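Local coordinates for protein pullulanase (Bacillus acidopullulyticus, PDB 2WAN) that hydrolyses the alpha-1,6-glucosidic linkages of pullulan and probably the branch points of starch-derived polysaccharides, at residues Tyr344-Gly349 with Ser400-Arg405; Ser328-Trp332 with Tyr377-Gln381. All coordinates share one frame. Numbering follows the deposited sequence.

Interaction 1: Tyr344-Gly349 with Ser400-Arg405; sequences YNSEKG and SVNATR. With ACT (acetate ion), chain P.
Two loops of the immunoglobulin-like beta-sandwich of the CBM48 (isoamylase N-terminal) domain meet through the guanidinium of Arg-405 and the carboxylate of Glu-347. Beyond Tyr-344, the end of strand 338-344, neither segment is regular. Residues 344-349 turn back at an ST motif, Gly-349 N donating to Ser-346 OG (2.8 Å). In 400-405, positive phi at Asn-402 (65°) and Ala-403 (57°) turns the chain, so that Ala-403 N bonds Ser-400 O and Ser-400 N bonds Arg-405 O (both 2.9 Å). The CA atoms come nearest at Glu-347 and Ser-400, 5.9 Å. Arg-405, extended beyond chi1 (m, then t, t), buries the largest area. One face of its guanidinium lies on the Tyr-344 ring (chi1 m): centres 3.8 Å apart, planes at 26°, a stacked cation-pi pair. Gly-349 O accepts from Arg-405 NH2 (2.8 Å) and NH1 (2.9 Å), Ser-346 O weakly from Arg-405 NH1 (2.9 Å). Arg-405 NE binds an acetate, probably from the crystallisation liquor, through ACT O (3.1 Å). A water joins Glu-347 O (2.7 Å) to Thr-404 OG1 (2.6 Å). Glu-347 (chi1, chi2 t) reaches over Ser-400, so that Glu-347 OE2 accepts from Val-401 N at 2.9 Å.

Interaction 2: Ser328-Trp332 with Tyr377-Gln381; sequences SFRVW and YYLYQ
Strands 328-332 and 377-381 face each other across the hydrophobic core of the CBM48 beta-sandwich. Both backbones are extended; their axes approach to 9.9 Å and their N-to-C directions differ by 36° (signed crossing angle -36°). The CA atoms come nearest at Val-331 and Tyr-380, 8.5 Å, too far for backbone pairing: the strands pair instead with other neighbours, 326-332 with 364-370 and 377-383 with 338-344. Phe-329 and Val-331 project inward from one strand, Tyr-378 and Tyr-380 from the other. The fit is a staggered one. Phe-329 (chi1 m, chi2 81°) drives its ring edge onto the face of Tyr-378 (chi1 p, chi2 -70°), a T-shaped pair with centroids 5.0 Å apart, planes at 66° and Phe-329 CD2 3.7 Å from Tyr-378 CE2. Tyr-380 (chi1 m, chi2 -55°) reaches back across the interior until its OH is 3.8 Å from Phe-329 CB and 3.7 Å from Arg-330 O. Val-331 (chi1 p) is the bump on the face of that ring: its CB sits 4.0 Å from the Tyr-380 centroid, 24° off the normal, in a CH-pi contact, and 3.7 Å from Tyr-380 CE2. Leu-341 of strand 338-344 also packs on Phe-329 and Tyr-378. Arg-330 points away, its guanidinium salt-bridged to Asp-317. No hydrogen bond crosses between the strands, so they meet through ring faces, ring edges and aliphatic carbon, while the hydroxyls of Tyr-378 and Tyr-380 both bond to Asp-393, which lets two polar ends lie within an otherwise apolar interior.

In the fold
Both contacts belong to the CBM48 region, their centres 14 Å apart, and strand 377-383 connects them: Tyr-344 N probably hydrogen-bonds Tyr-377 O (2.8 Å), while Leu-379 CD1 packs on Tyr-344 OH (3.5 Å) and Leu-379 CD2 on Thr-404 O (3.4 Å). Thus Tyr-377 and Leu-379 serve the loops of interaction 1, whereas Tyr-378 and Tyr-380 of the same strand fill the core of interaction 2. The buried contact is aromatic and aliphatic; in the partly buried one the aromatic ring of Tyr-344 carries a guanidinium, and carbonyls, a carboxylate and a water supply the rest. Interaction 1 also adjoins other parts of the chain: Asn-402 N bonds Glu-499, and Ala-403 touches strand 511-513.

Interaction 1: Tyr344-Gly349 with Ser400-Arg405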
# COMPACT_ATOMS: atom_id res chain seq x y z
N TYR A 344 6.14 18.29 -30.82
CA TYR A 344 5.06 19.20 -31.22
C TYR A 344 5.33 20.60 -30.65
O TYR A 344 5.54 20.77 -29.44
CB TYR A 344 3.70 18.72 -30.68
CG TYR A 344 3.33 17.28 -31.03
CD1 TYR A 344 2.43 17.00 -32.06
CD2 TYR A 344 3.86 16.20 -30.31
CE1 TYR A 344 2.06 15.67 -32.37
CE2 TYR A 344 3.51 14.87 -30.62
CZ TYR A 344 2.62 14.62 -31.65
OH TYR A 344 2.29 13.32 -31.94
N ASN A 345 5.31 21.60 -31.52
CA ASN A 345 5.47 22.99 -31.08
C ASN A 345 4.15 23.66 -30.71
O ASN A 345 4.07 24.89 -30.60
CB ASN A 345 6.24 23.79 -32.16
CG ASN A 345 5.44 23.96 -33.43
OD1 ASN A 345 4.29 23.54 -33.53
ND2 ASN A 345 6.06 24.59 -34.43
N SER A 346 3.12 22.85 -30.52
CA SER A 346 1.82 23.31 -30.05
C SER A 346 1.11 22.20 -29.28
O SER A 346 1.43 21.02 -29.41
CB SER A 346 0.93 23.81 -31.20
OG SER A 346 0.31 22.72 -31.89
N GLU A 347 0.15 22.60 -28.47
CA GLU A 347 -0.58 21.66 -27.64
C GLU A 347 -1.53 20.72 -28.42
O GLU A 347 -1.72 19.58 -28.02
CB GLU A 347 -1.32 22.44 -26.56
CG GLU A 347 -1.87 21.61 -25.41
CD GLU A 347 -2.27 22.47 -24.22
OE1 GLU A 347 -2.53 23.67 -24.38
OE2 GLU A 347 -2.32 21.93 -23.10
N LYS A 348 -2.11 21.21 -29.52
CA LYS A 348 -3.11 20.44 -30.27
C LYS A 348 -2.78 20.22 -31.76
O LYS A 348 -3.43 19.40 -32.42
CB LYS A 348 -4.50 21.10 -30.18
CG LYS A 348 -5.30 20.75 -28.93
CD LYS A 348 -6.61 21.54 -28.90
CE LYS A 348 -7.61 20.97 -27.90
NZ LYS A 348 -8.30 19.75 -28.41
N GLY A 349 -1.79 20.93 -32.28
CA GLY A 349 -1.46 20.88 -33.71
C GLY A 349 -0.71 19.63 -34.10
O GLY A 349 -0.30 18.85 -33.24
N SER A 400 0.01 18.25 -21.79
CA SER A 400 -1.06 19.00 -22.42
C SER A 400 -2.32 18.74 -21.59
O SER A 400 -2.33 17.81 -20.77
CB SER A 400 -1.28 18.50 -23.84
OG SER A 400 -1.63 17.13 -23.82
N VAL A 401 -3.36 19.54 -21.82
CA VAL A 401 -4.66 19.32 -21.17
C VAL A 401 -5.09 17.88 -21.45
O VAL A 401 -5.03 17.42 -22.60
CB VAL A 401 -5.73 20.32 -21.68
CG1 VAL A 401 -7.10 20.07 -21.01
CG2 VAL A 401 -5.29 21.74 -21.38
N ASN A 402 -5.49 17.16 -20.39
CA ASN A 402 -5.92 15.74 -20.50
C ASN A 402 -4.83 14.75 -20.91
O ASN A 402 -5.13 13.59 -21.27
CB ASN A 402 -7.15 15.59 -21.40
CG ASN A 402 -8.44 16.08 -20.74
OD1 ASN A 402 -9.34 16.61 -21.41
ND2 ASN A 402 -8.54 15.89 -19.43
N ALA A 403 -3.57 15.18 -20.86
CA ALA A 403 -2.43 14.30 -21.11
C ALA A 403 -2.46 13.60 -22.47
O ALA A 403 -2.16 12.40 -22.57
CB ALA A 403 -2.24 13.28 -19.95
N THR A 404 -2.83 14.36 -23.51
CA THR A 404 -2.70 13.85 -24.87
C THR A 404 -1.20 13.75 -25.22
O THR A 404 -0.80 12.92 -26.06
CB THR A 404 -3.41 14.76 -25.89
OG1 THR A 404 -2.85 16.08 -25.83
CG2 THR A 404 -4.92 14.84 -25.59
N ARG A 405 -0.39 14.58 -24.56
CA ARG A 405 1.04 14.70 -24.82
C ARG A 405 1.75 15.08 -23.54
O ARG A 405 1.16 15.71 -22.67
CB ARG A 405 1.31 15.82 -25.84
CG ARG A 405 0.50 15.70 -27.11
CD ARG A 405 0.55 16.94 -28.02
NE ARG A 405 -0.26 16.61 -29.21
CZ ARG A 405 -0.41 17.37 -30.28
NH1 ARG A 405 0.19 18.56 -30.35
NH2 ARG A 405 -1.15 16.95 -31.30
C ACT P . -1.89 13.40 -30.64
O ACT P . -2.12 14.15 -29.65
OXT ACT P . -1.42 12.26 -30.39
CH3 ACT P . -2.17 13.81 -32.06
O HOH W 1 -3.73 17.95 -27.41

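Interaction 2: Ser328-Trp332 with Tyr377-Gln381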
# COMPACT_ATOMS: atom_id res chain seq x y z
N SER A 328 17.55 16.07 -23.44
CA SER A 328 17.81 14.65 -23.65
C SER A 328 16.62 13.82 -23.19
O SER A 328 16.00 14.15 -22.16
CB SER A 328 19.05 14.20 -22.89
OG SER A 328 20.20 14.89 -23.38
N PHE A 329 16.33 12.76 -23.94
CA PHE A 329 15.18 11.90 -23.69
C PHE A 329 15.70 10.48 -23.51
O PHE A 329 16.67 10.08 -24.16
CB PHE A 329 14.19 11.93 -24.86
CG PHE A 329 13.67 13.32 -25.18
CD1 PHE A 329 14.43 14.22 -25.93
CD2 PHE A 329 12.41 13.72 -24.72
CE1 PHE A 329 13.94 15.49 -26.23
CE2 PHE A 329 11.91 14.99 -25.01
CZ PHE A 329 12.68 15.88 -25.77
N ARG A 330 15.06 9.74 -22.60
CA ARG A 330 15.40 8.33 -22.42
C ARG A 330 14.18 7.57 -21.93
O ARG A 330 13.47 8.03 -21.03
CB ARG A 330 16.57 8.12 -21.45
CG ARG A 330 17.12 6.67 -21.51
CD ARG A 330 18.25 6.41 -20.53
NE ARG A 330 19.49 7.12 -20.86
CZ ARG A 330 20.49 6.61 -21.58
NH1 ARG A 330 20.40 5.38 -22.07
NH2 ARG A 330 21.57 7.33 -21.81
N VAL A 331 13.93 6.42 -22.57
CA VAL A 331 12.78 5.57 -22.25
C VAL A 331 13.21 4.10 -22.25
O VAL A 331 14.03 3.69 -23.08
CB VAL A 331 11.59 5.81 -23.24
CG1 VAL A 331 11.97 5.42 -24.69
CG2 VAL A 331 10.32 5.06 -22.79
N TRP A 332 12.66 3.32 -21.31
CA TRP A 332 12.94 1.89 -21.23
C TRP A 332 11.92 1.11 -22.06
O TRP A 332 10.73 1.12 -21.75
CB TRP A 332 12.92 1.43 -19.77
CG TRP A 332 13.41 0.01 -19.56
CD1 TRP A 332 14.68 -0.47 -19.75
CD2 TRP A 332 12.63 -1.10 -19.09
NE1 TRP A 332 14.73 -1.82 -19.45
CE2 TRP A 332 13.49 -2.23 -19.03
CE3 TRP A 332 11.29 -1.25 -18.71
CZ2 TRP A 332 13.04 -3.49 -18.61
CZ3 TRP A 332 10.84 -2.50 -18.30
CH2 TRP A 332 11.71 -3.60 -18.25
N TYR A 377 5.83 20.02 -26.68
CA TYR A 377 5.12 18.81 -26.28
C TYR A 377 5.72 17.60 -26.99
O TYR A 377 6.33 17.73 -28.06
CB TYR A 377 3.61 18.93 -26.58
CG TYR A 377 2.95 20.03 -25.78
CD1 TYR A 377 2.95 21.37 -26.24
CD2 TYR A 377 2.35 19.76 -24.55
CE1 TYR A 377 2.35 22.39 -25.50
CE2 TYR A 377 1.75 20.78 -23.80
CZ TYR A 377 1.75 22.09 -24.28
OH TYR A 377 1.14 23.09 -23.53
N TYR A 378 5.57 16.42 -26.40
CA TYR A 378 6.13 15.24 -27.04
C TYR A 378 5.42 13.94 -26.69
O TYR A 378 4.66 13.85 -25.71
CB TYR A 378 7.63 15.08 -26.72
CG TYR A 378 8.00 14.58 -25.31
CD1 TYR A 378 7.82 15.39 -24.18
CD2 TYR A 378 8.57 13.31 -25.12
CE1 TYR A 378 8.18 14.95 -22.91
CE2 TYR A 378 8.95 12.85 -23.85
CZ TYR A 378 8.76 13.69 -22.75
OH TYR A 378 9.14 13.29 -21.50
N LEU A 379 5.65 12.96 -27.55
CA LEU A 379 5.19 11.59 -27.34
C LEU A 379 6.30 10.67 -27.80
O LEU A 379 7.16 11.06 -28.63
CB LEU A 379 3.96 11.30 -28.19
CG LEU A 379 2.63 11.93 -27.77
CD1 LEU A 379 1.57 11.76 -28.86
CD2 LEU A 379 2.15 11.33 -26.43
N TYR A 380 6.28 9.44 -27.27
CA TYR A 380 7.07 8.33 -27.86
C TYR A 380 6.21 7.50 -28.78
O TYR A 380 5.07 7.18 -28.46
CB TYR A 380 7.70 7.43 -26.77
CG TYR A 380 8.65 8.15 -25.84
CD1 TYR A 380 9.75 8.86 -26.34
CD2 TYR A 380 8.48 8.08 -24.45
CE1 TYR A 380 10.63 9.52 -25.48
CE2 TYR A 380 9.38 8.71 -23.59
CZ TYR A 380 10.44 9.44 -24.11
OH TYR A 380 11.31 10.08 -23.27
N GLN A 381 6.77 7.15 -29.94
CA GLN A 381 6.11 6.24 -30.86
C GLN A 381 6.86 4.91 -30.81
O GLN A 381 8.04 4.83 -31.16
CB GLN A 381 6.08 6.85 -32.26
CG GLN A 381 5.30 6.00 -33.27
CD GLN A 381 5.23 6.65 -34.64
OE1 GLN A 381 4.20 7.18 -35.03
NE2 GLN A 381 6.34 6.64 -35.35